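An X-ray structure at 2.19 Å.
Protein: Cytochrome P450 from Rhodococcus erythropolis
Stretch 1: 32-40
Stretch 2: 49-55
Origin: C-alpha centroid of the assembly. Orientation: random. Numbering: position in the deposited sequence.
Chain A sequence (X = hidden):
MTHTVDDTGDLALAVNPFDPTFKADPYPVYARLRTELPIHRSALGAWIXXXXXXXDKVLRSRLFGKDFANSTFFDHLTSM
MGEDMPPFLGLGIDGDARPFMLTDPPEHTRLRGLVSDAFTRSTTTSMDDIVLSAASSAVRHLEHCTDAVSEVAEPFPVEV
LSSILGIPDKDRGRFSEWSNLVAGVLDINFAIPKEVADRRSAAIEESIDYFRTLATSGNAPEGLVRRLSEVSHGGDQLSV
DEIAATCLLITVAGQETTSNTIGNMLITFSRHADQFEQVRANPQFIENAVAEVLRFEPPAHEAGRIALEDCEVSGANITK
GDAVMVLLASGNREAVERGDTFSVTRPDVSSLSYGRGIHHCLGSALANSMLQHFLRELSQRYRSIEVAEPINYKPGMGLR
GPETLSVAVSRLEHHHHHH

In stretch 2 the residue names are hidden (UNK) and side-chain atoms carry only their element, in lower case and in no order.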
# COMPACT_ATOMS: atom_id res chain seq x y z
N ARG A 32 5.50 -12.47 20.12
CA ARG A 32 6.57 -13.46 20.35
C ARG A 32 7.88 -12.95 19.78
O ARG A 32 8.87 -12.88 20.49
CB ARG A 32 6.24 -14.84 19.74
CG ARG A 32 5.27 -15.73 20.51
CD ARG A 32 5.47 -17.19 20.12
NE ARG A 32 6.54 -17.78 20.93
CZ ARG A 32 7.27 -18.84 20.60
NH1 ARG A 32 7.08 -19.46 19.44
NH2 ARG A 32 8.21 -19.29 21.42
N LEU A 33 7.88 -12.57 18.50
CA LEU A 33 9.05 -11.97 17.84
C LEU A 33 9.74 -10.81 18.59
O LEU A 33 10.95 -10.81 18.72
CB LEU A 33 8.71 -11.51 16.41
CG LEU A 33 8.87 -12.56 15.31
CD1 LEU A 33 8.47 -11.98 13.95
CD2 LEU A 33 10.28 -13.12 15.26
N ARG A 34 8.96 -9.83 19.04
CA ARG A 34 9.54 -8.67 19.73
C ARG A 34 10.13 -9.01 21.12
O ARG A 34 11.21 -8.53 21.45
CB ARG A 34 8.52 -7.53 19.83
CG ARG A 34 8.06 -6.99 18.48
CD ARG A 34 7.40 -5.63 18.63
NE ARG A 34 6.21 -5.70 19.48
CZ ARG A 34 5.03 -6.15 19.07
NH1 ARG A 34 4.86 -6.57 17.83
NH2 ARG A 34 4.01 -6.16 19.90
N THR A 35 9.45 -9.84 21.91
CA THR A 35 9.97 -10.22 23.24
C THR A 35 11.19 -11.15 23.14
O THR A 35 12.12 -11.05 23.95
CB THR A 35 8.91 -10.90 24.16
OG1 THR A 35 7.70 -10.15 24.14
CG2 THR A 35 9.41 -10.99 25.61
N GLU A 36 11.19 -12.05 22.15
CA GLU A 36 12.18 -13.14 22.08
C GLU A 36 13.22 -13.05 20.96
O GLU A 36 14.41 -13.26 21.21
CB GLU A 36 11.46 -14.50 22.02
CG GLU A 36 10.55 -14.77 23.21
CD GLU A 36 9.40 -15.70 22.88
OE1 GLU A 36 8.23 -15.32 23.15
OE2 GLU A 36 9.66 -16.82 22.37
N LEU A 37 12.76 -12.72 19.74
CA LEU A 37 13.57 -12.82 18.51
C LEU A 37 13.33 -11.60 17.59
O LEU A 37 12.67 -11.70 16.54
CB LEU A 37 13.22 -14.12 17.79
CG LEU A 37 14.02 -14.73 16.63
CD1 LEU A 37 15.33 -15.36 17.09
CD2 LEU A 37 13.15 -15.77 15.94
N PRO A 38 13.87 -10.43 17.99
CA PRO A 38 13.62 -9.18 17.28
C PRO A 38 14.15 -9.16 15.83
O PRO A 38 13.57 -8.50 14.96
CB PRO A 38 14.34 -8.14 18.14
CG PRO A 38 15.39 -8.89 18.88
CD PRO A 38 14.82 -10.26 19.11
N ILE A 39 15.25 -9.88 15.57
CA ILE A 39 15.81 -9.96 14.20
C ILE A 39 16.23 -11.39 13.91
O ILE A 39 16.80 -12.05 14.78
CB ILE A 39 17.04 -9.02 13.99
CG1 ILE A 39 16.69 -7.54 14.31
CG2 ILE A 39 17.59 -9.13 12.57
CD1 ILE A 39 17.21 -7.02 15.63
N HIS A 40 15.97 -11.89 12.71
CA HIS A 40 16.47 -13.22 12.35
C HIS A 40 16.49 -13.47 10.88
O HIS A 40 15.71 -12.87 10.14
CB HIS A 40 15.68 -14.32 13.06
CG HIS A 40 14.25 -14.46 12.60
ND1 HIS A 40 13.30 -13.52 12.85
CD2 HIS A 40 13.60 -15.50 11.92
CE1 HIS A 40 12.12 -13.94 12.34
NE2 HIS A 40 12.31 -15.14 11.76
N UNK A 49 12.57 -8.16 10.62
CA UNK A 49 12.84 -7.17 11.67
C UNK A 49 11.53 -6.73 12.34
O UNK A 49 10.59 -6.32 11.63
c UNK A 49 14.97 -6.32 10.62
c UNK A 49 13.69 -4.84 12.16
c UNK A 49 13.58 -5.94 11.11
N UNK A 50 11.47 -6.79 13.68
CA UNK A 50 10.18 -6.70 14.39
C UNK A 50 9.97 -5.49 15.33
O UNK A 50 8.83 -5.10 15.62
c UNK A 50 9.92 -8.02 15.14
N UNK A 51 11.07 -4.90 15.81
CA UNK A 51 10.99 -3.83 16.78
C UNK A 51 10.91 -2.45 16.15
O UNK A 51 11.67 -2.14 15.24
c UNK A 51 13.53 -3.79 17.05
o UNK A 51 14.34 -2.92 17.44
c UNK A 51 12.18 -3.88 17.76
o UNK A 51 13.77 -4.58 16.11
N UNK A 52 10.01 -1.62 16.68
CA UNK A 52 9.93 -0.22 16.27
C UNK A 52 11.30 0.41 15.95
O UNK A 52 11.51 0.86 14.83
c UNK A 52 9.66 4.51 17.00
c UNK A 52 8.06 3.77 15.33
c UNK A 52 8.20 2.46 15.78
c UNK A 52 9.80 3.19 17.45
c UNK A 52 9.07 2.14 16.84
o UNK A 52 8.62 6.07 15.48
c UNK A 52 9.22 0.68 17.31
c UNK A 52 8.78 4.79 15.94
N UNK A 53 12.21 0.42 16.90
CA UNK A 53 13.41 1.25 16.70
C UNK A 53 14.25 0.82 15.50
O UNK A 53 14.60 1.67 14.68
c UNK A 53 15.22 2.61 17.81
c UNK A 53 14.26 1.43 17.98
o UNK A 53 13.40 1.70 19.09
N UNK A 54 14.53 -0.48 15.38
CA UNK A 54 15.30 -1.03 14.23
C UNK A 54 14.55 -0.87 12.91
O UNK A 54 15.16 -0.57 11.88
c UNK A 54 15.66 -2.52 14.44
o UNK A 54 16.22 -2.77 15.73
N UNK A 55 13.23 -1.09 12.95
CA UNK A 55 12.37 -0.85 11.76
C UNK A 55 12.58 0.56 11.19
O UNK A 55 12.84 0.71 9.99
s UNK A 55 10.31 -2.78 12.11
c UNK A 55 10.90 -1.07 12.10

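Position 49 carries three side-chain carbons, the first bearing the other two, a beta-branched, wholly apolar group. One of the outer carbons touches the side chain of Ile-39, and the CA of position 49 stands 4.8 Å from Ile-39 CA. This is Val-49, whose CG2 lies 4.3 Å from Ile-39 CG1. It pairs with Ile-39 in an antiparallel, non-hydrogen-bonded bridge, and the two side chains project from the same face of the sheet; beta-branched residues suit such extended backbone.

At position 50 the side chain is a single carbon, CB, pointing toward stretch 1, where it lies 3.9 Å from Leu-33 CB and 4.0 Å from Arg-34 CG. This is Ala-50. A lone methyl lets the backbone come this close to the helix while still offering an apolar surface to Leu-33. The main chain takes part as well: Ala-50 N donates a 3.0 Å hydrogen bond to Pro-38 O, and Arg-34 CD packs 3.4 Å from Ala-50 O.

Position 51 has two carbons, the second carrying two oxygens: a short carboxylate. One oxygen lies 4.1 Å from Pro-38 CB and 4.2 Å from Ile-39 CD1, while the other faces the backbone N of position 54. The residue is Asp-51, at the N-cap of the following helix. Its OD1 accepts from the N of position 54 at 3.2 Å, satisfying an amide that the first turn of a helix leaves without a backbone acceptor.

Position 52 shows one carbon leading to a six-carbon ring that bears an oxygen, which identifies Tyr-52. Its CA-to-CB bond points sideways, the ring makes no contact with stretch 1, and its hydroxyl is hydrogen-bonded elsewhere in the structure.

At position 53 one carbon carries an oxygen and a carbon, the pattern of Thr-53. It is exposed and out of reach of stretch 1.

Position 54 has one carbon followed by one oxygen, and that oxygen lies 4.4 Å from Ile-39 CD1. This is Ser-54, whose OG donates to Asp-51 OD1 at 2.5 Å. A short hydroxyl can thus reinforce the cap from within a buried site.

Position 55 has one carbon and then a sulfur: Cys-55, compact and buried, but without contact to stretch 1. Its N donates to Asp-51 O at 3.0 Å, closing the helical turn.

In sum, Ala-50 N to Pro-38 O joins the main chains, Val-49 and Ile-39 pack beside it, and Ala-50 nestles against Leu-33 and Arg-34. Asp-51, which caps the helix, also touches Pro-38 and Ile-39.

Stretch 2, residues 49-55: VADYTSC
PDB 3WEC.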